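Local coordinates for Wnt inhibitor of Dorsal protein (Drosophila melanogaster, PDB 4KRR) that probably acts as a secreted Wnt-family ligand that binds Frizzled receptors and starts a signalling cascade leading to the nucleus, at residues Ser50-Asp55 and Gln198-Tyr203; Leu70-Ala75 and Cys93-Thr98; Ile173-Ala178 and Ser193-Gln198. All coordinates share one frame; numbering follows the deposited sequence.

Contact 1 of 3, residues Ser50-Asp55 and Gln198-Tyr203; sequences SPNRED and QDSPNY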
ATOM      1  N   SER A  50      -0.030   1.404  20.527  1.00 47.63           N
ATOM      2  CA  SER A  50       0.657   0.124  20.634  1.00 46.64           C
ATOM      3  C   SER A  50       0.017  -0.913  19.720  1.00 42.25           C
ATOM      4  O   SER A  50      -0.681  -1.810  20.187  1.00 38.54           O
ATOM      5  CB  SER A  50       0.647  -0.365  22.086  1.00 53.55           C
ATOM      6  OG  SER A  50       1.370  -1.575  22.221  1.00 70.66           O
ATOM      7  N   PRO A  51       0.261  -0.797  18.406  1.00 38.88           N
ATOM      8  CA  PRO A  51      -0.381  -1.682  17.432  1.00 28.15           C
ATOM      9  C   PRO A  51       0.158  -3.104  17.490  1.00 31.36           C
ATOM     10  O   PRO A  51       1.357  -3.306  17.704  1.00 34.26           O
ATOM     11  CB  PRO A  51      -0.018  -1.041  16.092  1.00 28.00           C
ATOM     12  CG  PRO A  51       1.269  -0.346  16.352  1.00 41.20           C
ATOM     13  CD  PRO A  51       1.184   0.158  17.763  1.00 31.70           C
ATOM     14  N   ASN A  52      -0.728  -4.079  17.316  1.00 37.91           N
ATOM     15  CA  ASN A  52      -0.305  -5.463  17.162  1.00 41.25           C
ATOM     16  C   ASN A  52      -0.037  -5.777  15.691  1.00 32.69           C
ATOM     17  O   ASN A  52      -0.237  -4.923  14.825  1.00 28.41           O
ATOM     18  CB  ASN A  52      -1.319  -6.438  17.778  1.00 44.36           C
ATOM     19  CG  ASN A  52      -2.699  -6.348  17.142  1.00 40.35           C
ATOM     20  OD1 ASN A  52      -2.839  -6.227  15.924  1.00 39.41           O
ATOM     21  ND2 ASN A  52      -3.731  -6.416  17.975  1.00 34.72           N
ATOM     22  N   ARG A  53       0.404  -7.002  15.418  1.00 31.33           N
ATOM     23  CA  ARG A  53       0.804  -7.395  14.070  1.00 32.52           C
ATOM     24  C   ARG A  53      -0.325  -7.239  13.050  1.00 28.97           C
ATOM     25  O   ARG A  53      -0.086  -6.869  11.900  1.00 34.92           O
ATOM     26  CB  ARG A  53       1.329  -8.834  14.063  1.00 29.37           C
ATOM     27  CG  ARG A  53       2.203  -9.159  12.860  1.00 38.95           C
ATOM     28  CD  ARG A  53       2.473 -10.652  12.744  1.00 37.93           C
ATOM     29  NE  ARG A  53       3.284 -11.173  13.841  1.00 38.87           N
ATOM     30  CZ  ARG A  53       4.554 -11.547  13.721  1.00 42.15           C
ATOM     31  NH1 ARG A  53       5.166 -11.460  12.548  1.00 41.49           N
ATOM     32  NH2 ARG A  53       5.213 -12.014  14.775  1.00 39.42           N
ATOM     33  N   GLU A  54      -1.555  -7.509  13.470  1.00 26.23           N
ATOM     34  CA  GLU A  54      -2.697  -7.372  12.571  1.00 29.09           C
ATOM     35  C   GLU A  54      -3.049  -5.911  12.298  1.00 35.39           C
ATOM     36  O   GLU A  54      -3.472  -5.574  11.192  1.00 34.29           O
ATOM     37  CB  GLU A  54      -3.916  -8.143  13.090  1.00 39.25           C
ATOM     38  CG  GLU A  54      -3.748  -9.659  13.043  1.00 45.42           C
ATOM     39  CD  GLU A  54      -2.781 -10.160  14.094  1.00 47.59           C
ATOM     40  OE1 GLU A  54      -2.903  -9.720  15.256  1.00 47.40           O
ATOM     41  OE2 GLU A  54      -1.891 -10.972  13.760  1.00 34.89           O
ATOM     42  N   ASP A  55      -2.881  -5.052  13.304  1.00 39.12           N
ATOM     43  CA  ASP A  55      -3.074  -3.611  13.130  1.00 32.16           C
ATOM     44  C   ASP A  55      -2.118  -3.103  12.062  1.00 35.03           C
ATOM     45  O   ASP A  55      -2.487  -2.310  11.194  1.00 37.89           O
ATOM     46  CB  ASP A  55      -2.796  -2.858  14.435  1.00 26.26           C
ATOM     47  CG  ASP A  55      -3.823  -3.144  15.512  1.00 37.15           C
ATOM     48  OD1 ASP A  55      -5.034  -3.139  15.205  1.00 38.30           O
ATOM     49  OD2 ASP A  55      -3.412  -3.370  16.670  1.00 36.88           O
ATOM     50  N   GLN A 198       2.525  -4.609  20.267  1.00 42.85           N
ATOM     51  CA  GLN A 198       1.667  -5.375  21.161  1.00 39.07           C
ATOM     52  C   GLN A 198       1.465  -6.810  20.689  1.00 47.18           C
ATOM     53  O   GLN A 198       1.467  -7.089  19.490  1.00 43.55           O
ATOM     54  CB  GLN A 198       0.307  -4.688  21.300  1.00 38.36           C
ATOM     55  CG  GLN A 198      -0.582  -5.267  22.391  1.00 60.04           C
ATOM     56  CD  GLN A 198      -0.236  -4.733  23.764  1.00 81.16           C
ATOM     57  OE1 GLN A 198      -0.628  -5.301  24.783  1.00100.17           O
ATOM     58  NE2 GLN A 198       0.496  -3.624  23.798  1.00 80.22           N
ATOM     59  N   ASP A 199       1.291  -7.719  21.643  1.00 53.14           N
ATOM     60  CA  ASP A 199       0.905  -9.085  21.325  1.00 57.86           C
ATOM     61  C   ASP A 199      -0.515  -9.108  20.776  1.00 53.19           C
ATOM     62  O   ASP A 199      -1.314  -8.208  21.043  1.00 48.84           O
ATOM     63  CB  ASP A 199       0.996  -9.980  22.563  1.00 51.99           C
ATOM     64  CG  ASP A 199       2.419 -10.388  22.884  1.00 60.02           C
ATOM     65  OD1 ASP A 199       3.284 -10.278  21.990  1.00 74.33           O
ATOM     66  OD2 ASP A 199       2.671 -10.831  24.024  1.00 61.84           O
ATOM     67  N   SER A 200      -0.824 -10.140  20.001  1.00 53.72           N
ATOM     68  CA  SER A 200      -2.165 -10.313  19.472  1.00 55.04           C
ATOM     69  C   SER A 200      -3.009 -11.115  20.454  1.00 62.80           C
ATOM     70  O   SER A 200      -2.499 -12.010  21.127  1.00 74.74           O
ATOM     71  CB  SER A 200      -2.119 -11.012  18.112  1.00 54.46           C
ATOM     72  OG  SER A 200      -1.440 -10.212  17.159  1.00 47.58           O
ATOM     73  N   PRO A 201      -4.304 -10.785  20.547  1.00 58.83           N
ATOM     74  CA  PRO A 201      -5.225 -11.529  21.409  1.00 63.07           C
ATOM     75  C   PRO A 201      -5.557 -12.890  20.807  1.00 69.64           C
ATOM     76  O   PRO A 201      -5.178 -13.161  19.667  1.00 67.33           O
ATOM     77  CB  PRO A 201      -6.472 -10.644  21.424  1.00 59.98           C
ATOM     78  CG  PRO A 201      -6.427  -9.924  20.119  1.00 49.27           C
ATOM     79  CD  PRO A 201      -4.972  -9.670  19.853  1.00 49.14           C
ATOM     80  N   ASN A 202      -6.250 -13.734  21.566  1.00 74.60           N
ATOM     81  CA  ASN A 202      -6.695 -15.027  21.060  1.00 75.83           C
ATOM     82  C   ASN A 202      -7.940 -14.857  20.197  1.00 82.46           C
ATOM     83  O   ASN A 202      -9.037 -14.642  20.711  1.00 97.38           O
ATOM     84  CB  ASN A 202      -6.970 -15.985  22.210  1.00 78.39           C
ATOM     85  N   TYR A 203      -7.767 -14.965  18.882  1.00 76.46           N
ATOM     86  CA  TYR A 203      -8.861 -14.751  17.936  1.00 83.54           C
ATOM     87  C   TYR A 203      -9.858 -15.916  17.870  1.00 91.23           C
ATOM     88  O   TYR A 203     -10.634 -16.020  16.919  1.00 92.76           O
ATOM     89  CB  TYR A 203      -8.313 -14.460  16.534  1.00 78.37           C
ATOM     90  CG  TYR A 203      -7.502 -13.183  16.423  1.00 69.49           C
ATOM     91  CD1 TYR A 203      -8.109 -11.937  16.527  1.00 60.17           C
ATOM     92  CD2 TYR A 203      -6.131 -13.225  16.190  1.00 56.26           C
ATOM     93  CE1 TYR A 203      -7.373 -10.771  16.419  1.00 61.50           C
ATOM     94  CE2 TYR A 203      -5.388 -12.064  16.078  1.00 56.61           C
ATOM     95  CZ  TYR A 203      -6.014 -10.841  16.193  1.00 60.98           C
ATOM     96  OH  TYR A 203      -5.275  -9.683  16.083  1.00 53.85           O
TER
HETATM   97  O   HOH W   1      -6.491  -7.248  16.396  1.00 43.85           O
HETATM   98  O   HOH W   2      -3.489  -6.453  20.949  1.00 52.31           O
HETATM   99  O   HOH W   3       0.852  -8.873  17.461  1.00 33.11           O
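Glu54 OE1 receives two hydroxyls from the 198-203 segment. Tyr203 OH donates to it at 2.5 Å, and Ser200 OG donates to the same Glu54 OE1 over a very short distance, whose exact length deserves caution. Glu54 and Tyr203 meet tip to tip with carboxylate and ring planes 83° apart: OE1 lies at the ring edge, in its plane, while the phenol approaches from above the carboxylate plane. A bend at chi2 (72°) sets Glu54 CD near both donors, and Glu54 OE2 is hydrogen-bonded with Tyr169 OH. Three hydroxyls and the start of a helix would probably favour the charged carboxylate.

Beside it, Asn52 turns its CB against the backbone, 3.3 Å from Gln198 O, and extends its amide N-H groups to water. One water is shared between Asn52 ND2 and Tyr203 OH, another between Asn52 ND2 and Asp199 O. A third accepts from Arg53 N and donates to both Gln198 O and Ser200 OG.

Asn52 is the N-cap of helix 53-75 and forms a capping box with Asp55. Asp55 N donates to Asn52 OD1 at 2.9 Å, nearly along the C=O axis, and Asn52 N returns a bond of 2.9 Å to Asp55 OD2. Asparagine suits this place because its short side chain, with CG between the backbone N and carbonyl carbon (chi1 60°), can accept from the first helical turn while its amide N-H groups face the water network. Lys42 secures the other oxygen of Asp55 by a salt bridge.

Ahead of the cap, Gln198 N donates to Pro51 O at 3.1 Å, and Gln198 NE2 donates to Ser50 OG at 2.7 Å, the hydroxyl lying nearly in the amide plane of Gln198; Ser50 N in turn hydrogen-bonds to the Glu47 carboxylate.

Contact 2 of 3, residues Leu70-Ala75 and Cys93-Thr98; sequences LTKDCA and CAHEPT. With NA (sodium ion), chain F.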
ATOM      1  N   LEU A  70      -4.146   5.707  -6.400  1.00 50.90           N
ATOM      2  CA  LEU A  70      -3.811   7.086  -6.735  1.00 52.08           C
ATOM      3  C   LEU A  70      -2.767   7.162  -7.845  1.00 48.07           C
ATOM      4  O   LEU A  70      -2.879   7.978  -8.760  1.00 49.33           O
ATOM      5  CB  LEU A  70      -3.317   7.836  -5.493  1.00 47.88           C
ATOM      6  CG  LEU A  70      -2.866   9.282  -5.710  1.00 55.42           C
ATOM      7  CD1 LEU A  70      -3.997  10.117  -6.292  1.00 55.93           C
ATOM      8  CD2 LEU A  70      -2.355   9.892  -4.409  1.00 55.52           C
ATOM      9  N   THR A  71      -1.753   6.308  -7.757  1.00 41.33           N
ATOM     10  CA  THR A  71      -0.710   6.249  -8.774  1.00 43.24           C
ATOM     11  C   THR A  71      -1.290   5.856 -10.131  1.00 54.89           C
ATOM     12  O   THR A  71      -0.992   6.480 -11.154  1.00 44.81           O
ATOM     13  CB  THR A  71       0.378   5.229  -8.396  1.00 46.72           C
ATOM     14  OG1 THR A  71       0.911   5.551  -7.106  1.00 40.37           O
ATOM     15  CG2 THR A  71       1.501   5.233  -9.424  1.00 48.35           C
ATOM     16  N   LYS A  72      -2.124   4.821 -10.127  1.00 50.89           N
ATOM     17  CA  LYS A  72      -2.704   4.294 -11.359  1.00 60.59           C
ATOM     18  C   LYS A  72      -3.667   5.286 -12.000  1.00 55.46           C
ATOM     19  O   LYS A  72      -3.607   5.529 -13.205  1.00 59.89           O
ATOM     20  CB  LYS A  72      -3.414   2.965 -11.088  1.00 58.03           C
ATOM     21  CG  LYS A  72      -3.903   2.250 -12.335  1.00 60.93           C
ATOM     22  CD  LYS A  72      -4.470   0.880 -11.998  1.00 66.42           C
ATOM     23  CE  LYS A  72      -4.864   0.119 -13.254  1.00 81.72           C
ATOM     24  NZ  LYS A  72      -5.414  -1.230 -12.944  1.00 83.06           N
ATOM     25  N   ASP A  73      -4.550   5.861 -11.190  1.00 57.24           N
ATOM     26  CA  ASP A  73      -5.542   6.807 -11.690  1.00 57.58           C
ATOM     27  C   ASP A  73      -4.907   8.084 -12.232  1.00 62.17           C
ATOM     28  O   ASP A  73      -5.411   8.674 -13.189  1.00 69.71           O
ATOM     29  CB  ASP A  73      -6.570   7.134 -10.607  1.00 60.33           C
ATOM     30  CG  ASP A  73      -7.521   5.985 -10.344  1.00 71.92           C
ATOM     31  OD1 ASP A  73      -7.152   4.828 -10.638  1.00 73.30           O
ATOM     32  OD2 ASP A  73      -8.636   6.238  -9.844  1.00 78.45           O
ATOM     33  N   CYS A  74      -3.804   8.508 -11.623  1.00 62.76           N
ATOM     34  CA  CYS A  74      -3.070   9.674 -12.103  1.00 60.06           C
ATOM     35  C   CYS A  74      -2.508   9.413 -13.493  1.00 65.41           C
ATOM     36  O   CYS A  74      -2.613  10.255 -14.384  1.00 66.75           O
ATOM     37  CB  CYS A  74      -1.933  10.038 -11.145  1.00 50.81           C
ATOM     38  SG  CYS A  74      -2.446  10.978  -9.687  1.00 63.07           S
ATOM     39  N   ALA A  75      -1.914   8.238 -13.668  1.00 62.80           N
ATOM     40  CA  ALA A  75      -1.344   7.850 -14.952  1.00 58.14           C
ATOM     41  C   ALA A  75      -2.431   7.706 -16.013  1.00 57.21           C
ATOM     42  O   ALA A  75      -2.207   7.999 -17.185  1.00 62.45           O
ATOM     43  CB  ALA A  75      -0.559   6.559 -14.813  1.00 50.50           C
ATOM     44  N   CYS A  93       1.380   6.669 -20.314  1.00 66.67           N
ATOM     45  CA  CYS A  93       1.883   7.446 -19.183  1.00 65.48           C
ATOM     46  C   CYS A  93       2.468   6.557 -18.088  1.00 63.05           C
ATOM     47  O   CYS A  93       1.781   5.695 -17.541  1.00 60.27           O
ATOM     48  CB  CYS A  93       0.771   8.323 -18.604  1.00 64.89           C
ATOM     49  SG  CYS A  93       1.309   9.413 -17.269  1.00 75.77           S
ATOM     50  N   ALA A  94       3.739   6.781 -17.767  1.00 58.58           N
ATOM     51  CA  ALA A  94       4.427   5.982 -16.760  1.00 53.70           C
ATOM     52  C   ALA A  94       3.927   6.289 -15.354  1.00 63.79           C
ATOM     53  O   ALA A  94       3.650   7.442 -15.018  1.00 57.77           O
ATOM     54  CB  ALA A  94       5.931   6.199 -16.846  1.00 54.98           C
ATOM     55  N   HIS A  95       3.813   5.251 -14.535  1.00 52.49           N
ATOM     56  CA  HIS A  95       3.365   5.421 -13.161  1.00 54.92           C
ATOM     57  C   HIS A  95       4.404   6.171 -12.340  1.00 56.42           C
ATOM     58  O   HIS A  95       5.607   6.017 -12.553  1.00 51.03           O
ATOM     59  CB  HIS A  95       3.047   4.069 -12.522  1.00 56.96           C
ATOM     60  CG  HIS A  95       1.779   3.451 -13.019  1.00 53.28           C
ATOM     61  ND1 HIS A  95       1.072   2.515 -12.294  1.00 45.02           N
ATOM     62  CD2 HIS A  95       1.090   3.633 -14.170  1.00 52.95           C
ATOM     63  CE1 HIS A  95       0.001   2.150 -12.976  1.00 44.47           C
ATOM     64  NE2 HIS A  95      -0.012   2.814 -14.119  1.00 53.77           N
ATOM     65  N   GLU A  96       3.926   6.992 -11.409  1.00 55.81           N
ATOM     66  CA  GLU A  96       4.795   7.777 -10.542  1.00 48.07           C
ATOM     67  C   GLU A  96       4.398   7.584  -9.080  1.00 50.06           C
ATOM     68  O   GLU A  96       3.762   8.456  -8.486  1.00 52.58           O
ATOM     69  CB  GLU A  96       4.718   9.261 -10.918  1.00 51.70           C
ATOM     70  CG  GLU A  96       5.200   9.567 -12.330  1.00 60.44           C
ATOM     71  CD  GLU A  96       4.899  10.990 -12.763  1.00 74.53           C
ATOM     72  OE1 GLU A  96       3.705  11.346 -12.867  1.00 73.36           O
ATOM     73  OE2 GLU A  96       5.858  11.754 -13.002  1.00 79.88           O
ATOM     74  N   PRO A  97       4.776   6.434  -8.497  1.00 54.23           N
ATOM     75  CA  PRO A  97       4.396   6.096  -7.121  1.00 44.93           C
ATOM     76  C   PRO A  97       4.969   7.066  -6.090  1.00 47.79           C
ATOM     77  O   PRO A  97       4.331   7.314  -5.068  1.00 38.98           O
ATOM     78  CB  PRO A  97       4.987   4.694  -6.925  1.00 38.29           C
ATOM     79  CG  PRO A  97       6.075   4.586  -7.938  1.00 46.02           C
ATOM     80  CD  PRO A  97       5.615   5.390  -9.112  1.00 49.55           C
ATOM     81  N   THR A  98       6.151   7.609  -6.357  1.00 42.33           N
ATOM     82  CA  THR A  98       6.773   8.554  -5.437  1.00 46.04           C
ATOM     83  C   THR A  98       5.948   9.836  -5.314  1.00 53.14           C
ATOM     84  O   THR A  98       5.773  10.366  -4.215  1.00 53.14           O
ATOM     85  CB  THR A  98       8.216   8.885  -5.860  1.00 49.92           C
ATOM     86  OG1 THR A  98       9.003   7.687  -5.829  1.00 42.35           O
ATOM     87  CG2 THR A  98       8.833   9.911  -4.920  1.00 41.39           C
TER
HETATM   88 NA    NA F 305      -4.588  12.046 -14.064  1.00 80.13          NA
HETATM   89  O   HOH W   4       1.083   7.871 -11.473  1.00 44.43           O
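This is a small packing contact, bridged by one water, between the last turns of helix 53-75 and the segment that leads into helix 97-107. His95 carries much of it. Its ring meets the helix obliquely, with CD2 3.4 Å from Ala75 CB and CE1 3.8 Å from Lys72 CA. The Lys72 CA-H makes an off-centre CH-pi contact, and the lysine side chain runs alongside the imidazole, pointing the same way. A small alanine suits position 75, since its methyl lets the ring come close to the helix.

One turn earlier, Thr71 has OG1 beside the backbone N (chi1 -56°), which leaves CG2 anti to that N, and this methyl packs 3.6 Å from Glu96 N. Its hydroxyl turns to Val67 O in its own helix, so threonine offers the contact an apolar methyl. Water 4 donates to Thr71 O and accepts from Glu96 N, 3.0 Å away, joining the two backbones where they do not bond directly. Glu96 is the N-cap of helix 97-107, and proline suits position 97, since a first-turn N-H would lack a helical carbonyl to bond.

At the far end, Cys93 CB rests 3.3 Å from Ala75 O. His95 also bonds through its backbone to Ala153, tying the segment to the 130-136/149-155 antiparallel sheet. Cys93 pairs with Cys84, and Cys74 with Cys82; Cys74 O binds the sodium ion at 2.7 Å together with atoms of Ile79 and Cys82. The contact thus brings together the two ends of a disulfide-linked connection between helices, in keeping with the cysteine-rich Wnt family.

Contact 3 of 3, residues Ile173-Ala178 and Ser193-Gln198; sequences IQLEGA and SLVFMQ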
ATOM      1  N   ILE A 173       8.865  -7.375  12.977  1.00 47.34           N
ATOM      2  CA  ILE A 173       9.662  -7.340  14.198  1.00 44.05           C
ATOM      3  C   ILE A 173       8.875  -6.739  15.353  1.00 39.79           C
ATOM      4  O   ILE A 173       8.296  -5.658  15.227  1.00 36.01           O
ATOM      5  CB  ILE A 173      10.941  -6.507  14.008  1.00 47.03           C
ATOM      6  CG1 ILE A 173      11.716  -6.987  12.781  1.00 42.31           C
ATOM      7  CG2 ILE A 173      11.810  -6.562  15.264  1.00 37.08           C
ATOM      8  CD1 ILE A 173      12.917  -6.131  12.451  1.00 40.23           C
ATOM      9  N   GLN A 174       8.857  -7.439  16.482  1.00 31.49           N
ATOM     10  CA  GLN A 174       8.186  -6.922  17.665  1.00 40.60           C
ATOM     11  C   GLN A 174       9.125  -6.042  18.479  1.00 42.46           C
ATOM     12  O   GLN A 174      10.278  -6.400  18.724  1.00 40.14           O
ATOM     13  CB  GLN A 174       7.636  -8.055  18.530  1.00 38.93           C
ATOM     14  CG  GLN A 174       6.750  -7.564  19.665  1.00 41.38           C
ATOM     15  CD  GLN A 174       5.934  -8.676  20.290  1.00 47.55           C
ATOM     16  OE1 GLN A 174       6.124  -9.851  19.979  1.00 47.36           O
ATOM     17  NE2 GLN A 174       5.015  -8.310  21.175  1.00 50.12           N
ATOM     18  N   LEU A 175       8.620  -4.886  18.893  1.00 43.96           N
ATOM     19  CA  LEU A 175       9.415  -3.927  19.645  1.00 47.14           C
ATOM     20  C   LEU A 175       8.998  -3.918  21.107  1.00 47.35           C
ATOM     21  O   LEU A 175       7.810  -3.983  21.424  1.00 41.58           O
ATOM     22  CB  LEU A 175       9.256  -2.527  19.054  1.00 37.29           C
ATOM     23  CG  LEU A 175       9.564  -2.375  17.564  1.00 40.90           C
ATOM     24  CD1 LEU A 175       9.358  -0.931  17.133  1.00 26.59           C
ATOM     25  CD2 LEU A 175      10.981  -2.836  17.255  1.00 41.17           C
ATOM     26  N   GLU A 176       9.982  -3.840  21.993  1.00 44.32           N
ATOM     27  CA  GLU A 176       9.715  -3.751  23.419  1.00 51.45           C
ATOM     28  C   GLU A 176      10.293  -2.455  23.982  1.00 51.10           C
ATOM     29  O   GLU A 176      11.445  -2.115  23.716  1.00 54.38           O
ATOM     30  CB  GLU A 176      10.301  -4.961  24.146  1.00 53.46           C
ATOM     31  CG  GLU A 176       9.997  -4.997  25.631  1.00 67.25           C
ATOM     32  CD  GLU A 176      10.539  -6.243  26.301  1.00 86.15           C
ATOM     33  OE1 GLU A 176      11.082  -7.113  25.588  1.00 82.05           O
ATOM     34  OE2 GLU A 176      10.424  -6.352  27.540  1.00 97.98           O
ATOM     35  N   GLY A 177       9.484  -1.731  24.749  1.00 45.11           N
ATOM     36  CA  GLY A 177       9.909  -0.466  25.322  1.00 48.31           C
ATOM     37  C   GLY A 177       9.885   0.671  24.317  1.00 48.82           C
ATOM     38  O   GLY A 177      10.474   1.728  24.544  1.00 43.58           O
ATOM     39  N   ALA A 178       9.200   0.456  23.198  1.00 43.29           N
ATOM     40  CA  ALA A 178       9.113   1.470  22.154  1.00 36.45           C
ATOM     41  C   ALA A 178       8.083   2.538  22.497  1.00 44.24           C
ATOM     42  O   ALA A 178       7.102   2.272  23.192  1.00 46.77           O
ATOM     43  CB  ALA A 178       8.784   0.829  20.814  1.00 40.31           C
ATOM     44  N   SER A 193      11.388  -4.073   6.767  1.00 40.37           N
ATOM     45  CA  SER A 193      10.794  -4.775   7.901  1.00 37.59           C
ATOM     46  C   SER A 193       9.700  -3.941   8.558  1.00 42.43           C
ATOM     47  O   SER A 193       9.937  -2.808   8.976  1.00 40.32           O
ATOM     48  CB  SER A 193      11.862  -5.133   8.938  1.00 39.11           C
ATOM     49  OG  SER A 193      12.810  -6.044   8.410  1.00 53.24           O
ATOM     50  N   LEU A 194       8.501  -4.506   8.642  1.00 33.33           N
ATOM     51  CA  LEU A 194       7.420  -3.889   9.396  1.00 37.91           C
ATOM     52  C   LEU A 194       7.658  -4.129  10.879  1.00 43.09           C
ATOM     53  O   LEU A 194       8.277  -5.124  11.262  1.00 36.85           O
ATOM     54  CB  LEU A 194       6.071  -4.481   8.986  1.00 37.24           C
ATOM     55  CG  LEU A 194       5.587  -4.219   7.559  1.00 40.05           C
ATOM     56  CD1 LEU A 194       4.391  -5.107   7.234  1.00 29.20           C
ATOM     57  CD2 LEU A 194       5.229  -2.751   7.381  1.00 40.21           C
ATOM     58  N   VAL A 195       7.170  -3.220  11.716  1.00 34.94           N
ATOM     59  CA  VAL A 195       7.315  -3.377  13.156  1.00 36.62           C
ATOM     60  C   VAL A 195       5.971  -3.285  13.864  1.00 31.16           C
ATOM     61  O   VAL A 195       5.065  -2.588  13.410  1.00 35.49           O
ATOM     62  CB  VAL A 195       8.288  -2.332  13.757  1.00 34.03           C
ATOM     63  CG1 VAL A 195       9.691  -2.522  13.195  1.00 28.95           C
ATOM     64  CG2 VAL A 195       7.788  -0.915  13.503  1.00 29.16           C
ATOM     65  N   PHE A 196       5.845  -4.008  14.971  1.00 29.98           N
ATOM     66  CA  PHE A 196       4.677  -3.900  15.836  1.00 32.25           C
ATOM     67  C   PHE A 196       5.134  -3.929  17.286  1.00 36.17           C
ATOM     68  O   PHE A 196       6.301  -4.206  17.568  1.00 36.01           O
ATOM     69  CB  PHE A 196       3.655  -5.010  15.551  1.00 25.17           C
ATOM     70  CG  PHE A 196       4.137  -6.394  15.884  1.00 31.87           C
ATOM     71  CD1 PHE A 196       4.967  -7.082  15.013  1.00 28.54           C
ATOM     72  CD2 PHE A 196       3.734  -7.017  17.053  1.00 39.12           C
ATOM     73  CE1 PHE A 196       5.404  -8.357  15.315  1.00 33.25           C
ATOM     74  CE2 PHE A 196       4.166  -8.294  17.359  1.00 38.80           C
ATOM     75  CZ  PHE A 196       4.999  -8.964  16.490  1.00 38.41           C
ATOM     76  N   MET A 197       4.216  -3.643  18.204  1.00 36.32           N
ATOM     77  CA  MET A 197       4.579  -3.489  19.609  1.00 44.41           C
ATOM     78  C   MET A 197       3.815  -4.438  20.529  1.00 51.27           C
ATOM     79  O   MET A 197       4.389  -5.012  21.454  1.00 63.79           O
ATOM     80  CB  MET A 197       4.367  -2.037  20.045  1.00 38.52           C
ATOM     81  CG  MET A 197       5.239  -1.042  19.283  1.00 41.94           C
ATOM     82  SD  MET A 197       4.710   0.674  19.430  1.00 55.38           S
ATOM     83  CE  MET A 197       4.739   0.896  21.209  1.00 65.70           C
ATOM     84  N   GLN A 198       2.525  -4.609  20.267  1.00 42.85           N
ATOM     85  CA  GLN A 198       1.667  -5.375  21.161  1.00 39.07           C
ATOM     86  C   GLN A 198       1.465  -6.810  20.689  1.00 47.18           C
ATOM     87  O   GLN A 198       1.467  -7.089  19.490  1.00 43.55           O
ATOM     88  CB  GLN A 198       0.307  -4.688  21.300  1.00 38.36           C
ATOM     89  CG  GLN A 198      -0.582  -5.267  22.391  1.00 60.04           C
ATOM     90  CD  GLN A 198      -0.236  -4.733  23.764  1.00 81.16           C
ATOM     91  OE1 GLN A 198      -0.628  -5.301  24.783  1.00100.17           O
ATOM     92  NE2 GLN A 198       0.496  -3.624  23.798  1.00 80.22           N
TER
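Phe196 O takes the shortest hydrogen bond here, from Leu175 N at 2.8 Å, and is also approached by the CA-H of Gln174. It belongs to a two-stranded parallel sheet in which 173-174 pairs with 195-196. The ladder continues with Phe196 N donating to Ile173 O at 3.0 Å and Ile173 N to Leu194 O at 2.9 Å, the latter nearly straight at the hydrogen (169°).

On one face Gln174 lies across Phe196. Placed between its backbone N and carbonyl carbon (chi1 66°), Phe196 CG turns back toward strand 173-174, where Gln174 CB sits over a face of the ring, 3.9 Å from its centroid, as a CH-pi contact. From there the extended chain runs outward past CE2, with Gln174 CD 3.4 Å from Phe196 CE2 and the amide plane tilted 32° from the ring. Glutamine suits this place: its methylenes cover the aromatic while its NE2 bonds to Asp199 and, weakly, to Met197 O. Val56 and Arg53 of helix 53-75 also touch this side chain, so an alanine in place of Phe196 would probably open a gap there and leave the Gln174 methylenes without the face they rest on.

The other face carries Ile173 and Val195, beta-branched residues well suited to an extended backbone. Leu175, just past the strand, brings CD1 to 3.8 Å from Val195 CB, and Ala114 and His117 of helix 113-127 touch Val195. Beyond the strands Met197 bends at its last torsion, and the flexible thioether brings its CE to 3.4 Å from Ala178 O and 4.1 Å from Ala178 CB.

Contacts 1 and 3 are neighbours, their centres about 11 Å apart, and they share Gln198; Asp199 with Gln174 and Pro51 with Met197 join them further. Contact 2 lies on the opposite side of the chain's centre, about 33 Å from contact 1 and 32 Å from contact 3, centre to centre. Helix 53-75 spans the distance, starting in contact 1 and ending in contact 2. Along the chain, contacts 2 and 3 follow one another, both nested within the long span of chain that contact 1 closes. The late residues of this N-terminal domain and linker fragment are thereby bound to the start of a helix whose other end meets the disulfide-linked region.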